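PDB 5MAL: lipase from Streptomyces rimosus, which hydrolyses triacylglycerols and other carboxylic esters, preferring medium-length acyl chains, and also acts on palmitoyl-CoA. Local coordinates for residues A[63-66]-A[67-70]. Sequence-based numbering, arbitrary orientation.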
ATOM      1  N   LYS A  63     -10.843   9.741   9.063  1.00 19.27           N
ATOM      2  CA  LYS A  63     -11.059  10.560   7.882  1.00 18.75           C
ATOM      3  C   LYS A  63     -11.599   9.795   6.679  1.00 22.99           C
ATOM      4  O   LYS A  63     -12.103  10.419   5.745  1.00 27.53           O
ATOM      5  CB  LYS A  63      -9.751  11.259   7.466  1.00 24.48           C
ATOM      6  CG  LYS A  63      -9.283  12.396   8.392  1.00 23.48           C
ATOM      7  CD  LYS A  63      -8.099  13.161   7.791  1.00 20.92           C
ATOM      8  CE  LYS A  63      -6.908  12.240   7.541  1.00 24.71           C
ATOM      9  NZ  LYS A  63      -5.620  12.737   8.120  1.00 21.72           N
ATOM     10  N   GLN A  64     -11.474   8.466   6.680  1.00 13.99           N
ATOM     11  CA  GLN A  64     -11.663   7.704   5.433  1.00 12.78           C
ATOM     12  C   GLN A  64     -12.880   6.786   5.353  1.00 14.72           C
ATOM     13  O   GLN A  64     -13.288   6.394   4.258  1.00 11.88           O
ATOM     14  CB  GLN A  64     -10.430   6.846   5.158  1.00 11.53           C
ATOM     15  CG  GLN A  64      -9.127   7.628   5.049  1.00 13.50           C
ATOM     16  CD  GLN A  64      -8.027   6.766   4.475  1.00 12.74           C
ATOM     17  OE1 GLN A  64      -8.292   5.650   4.022  1.00 11.93           O
ATOM     18  NE2 GLN A  64      -6.796   7.274   4.475  1.00  9.81           N
ATOM     19  N   LEU A  65     -13.447   6.410   6.491  1.00 16.29           N
ATOM     20  CA  LEU A  65     -14.516   5.416   6.451  1.00 11.91           C
ATOM     21  C   LEU A  65     -15.892   6.023   6.194  1.00 11.85           C
ATOM     22  O   LEU A  65     -16.879   5.295   6.079  1.00 16.35           O
ATOM     23  CB  LEU A  65     -14.539   4.614   7.746  1.00 11.53           C
ATOM     24  CG  LEU A  65     -13.296   3.765   8.013  1.00 14.68           C
ATOM     25  CD1 LEU A  65     -13.367   3.170   9.397  1.00 19.38           C
ATOM     26  CD2 LEU A  65     -13.137   2.665   6.963  1.00 15.50           C
ATOM     27  N   THR A  66     -15.960   7.346   6.082  1.00 13.96           N
ATOM     28  CA  THR A  66     -17.242   8.035   5.932  1.00 14.80           C
ATOM     29  C   THR A  66     -18.192   7.430   4.870  1.00 19.86           C
ATOM     30  O   THR A  66     -19.373   7.217   5.160  1.00 15.46           O
ATOM     31  CB  THR A  66     -17.019   9.531   5.639  1.00 19.02           C
ATOM     32  OG1 THR A  66     -16.313  10.115   6.742  1.00 26.18           O
ATOM     33  CG2 THR A  66     -18.336  10.254   5.442  1.00 19.67           C
ATOM     34  N   PRO A  67     -17.687   7.114   3.660  1.00 12.77           N
ATOM     35  CA  PRO A  67     -18.608   6.557   2.659  1.00 10.03           C
ATOM     36  C   PRO A  67     -18.794   5.043   2.730  1.00 13.96           C
ATOM     37  O   PRO A  67     -19.440   4.459   1.850  1.00 12.91           O
ATOM     38  CB  PRO A  67     -17.939   6.945   1.335  1.00 11.16           C
ATOM     39  CG  PRO A  67     -16.483   6.909   1.651  1.00 11.73           C
ATOM     40  CD  PRO A  67     -16.344   7.355   3.094  1.00 13.76           C
ATOM     41  N   VAL A  68     -18.223   4.406   3.744  1.00 10.71           N
ATOM     42  CA  VAL A  68     -18.368   2.968   3.904  1.00 10.56           C
ATOM     43  C   VAL A  68     -19.656   2.699   4.661  1.00 11.12           C
ATOM     44  O   VAL A  68     -19.798   3.115   5.800  1.00 12.29           O
ATOM     45  CB  VAL A  68     -17.185   2.356   4.663  1.00 10.16           C
ATOM     46  CG1 VAL A  68     -17.400   0.874   4.874  1.00 13.37           C
ATOM     47  CG2 VAL A  68     -15.894   2.620   3.896  1.00  9.99           C
ATOM     48  N   ASN A  69     -20.598   2.017   4.031  1.00 14.28           N
ATOM     49  CA  ASN A  69     -21.888   1.790   4.668  1.00 11.01           C
ATOM     50  C   ASN A  69     -22.557   0.554   4.080  1.00 12.59           C
ATOM     51  O   ASN A  69     -21.931  -0.199   3.330  1.00  9.48           O
ATOM     52  CB  ASN A  69     -22.772   3.033   4.526  1.00 11.22           C
ATOM     53  CG  ASN A  69     -22.937   3.465   3.089  1.00 12.35           C
ATOM     54  OD1 ASN A  69     -23.234   2.653   2.213  1.00 12.79           O
ATOM     55  ND2 ASN A  69     -22.718   4.744   2.833  1.00 19.69           N
ATOM     56  N   SER A  70     -23.821   0.323   4.423  1.00 13.85           N
ATOM     57  CA  SER A  70     -24.454  -0.923   4.012  1.00 13.16           C
ATOM     58  C   SER A  70     -24.551  -1.037   2.490  1.00 13.63           C
ATOM     59  O   SER A  70     -24.616  -2.138   1.948  1.00 16.66           O
ATOM     60  CB  SER A  70     -25.838  -1.068   4.651  1.00 13.50           C
ATOM     61  OG  SER A  70     -26.603   0.100   4.463  1.00 14.26           O
TER
HETATM   62  O   HOH W   1     -19.561   5.153   7.322  1.00 16.87           O
HETATM   63  O   HOH W   2     -21.583   6.589   4.208  1.00 23.66           O
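L65 and V68 close a type I beta turn in which T66 and P67 take the two central positions, carrying the chain out of helix 57-64 toward strand 74-78. The amide N of V68 donates to O of L65 at 2.8 Å, the N-H pointing fairly directly at its acceptor (157°) but reaching it from above the carbonyl plane. On the same pair of residues the side chains slant across one another and meet at methyl CD2 of L65 and CG2 of V68, 4.1 Å apart. V68 has CG1 anti to its own N (chi1 177°), which leaves CG2 beside that N; there it lies 3.6 Å from O of L65 as well as against the leucine. Beyond the turn, L65 packs on L7 of strand 3-8 and on A126 and R130 of helix 98-130, while V68 reaches V5 and R130, so the pair packs between strand 3-8 and helix 98-130.

The ring of P67 turns back along the chain, its CD 3.4 Å from O of Q64 and equally near CB of T66, a tight carbon contact. The ring also packs on V5 and T50, and the hydroxyl of T50, through OG1, donates a hydrogen bond to O of Q64. An alanine here would remove the ring, and would probably open a gap beside V5 and T50 and leave the N–CA bond at this position freer to rotate. On the outer side, one water bridges O of T66 and ND2 of N69, and a second lies within hydrogen-bonding distance of O of L65 (3.0 Å) and O of V68 (2.6 Å), linking the two ends of the turn. The turn is thus apolar toward the sheet and hydrated along its outer backbone, with its single direct hydrogen bond supplied by main-chain atoms.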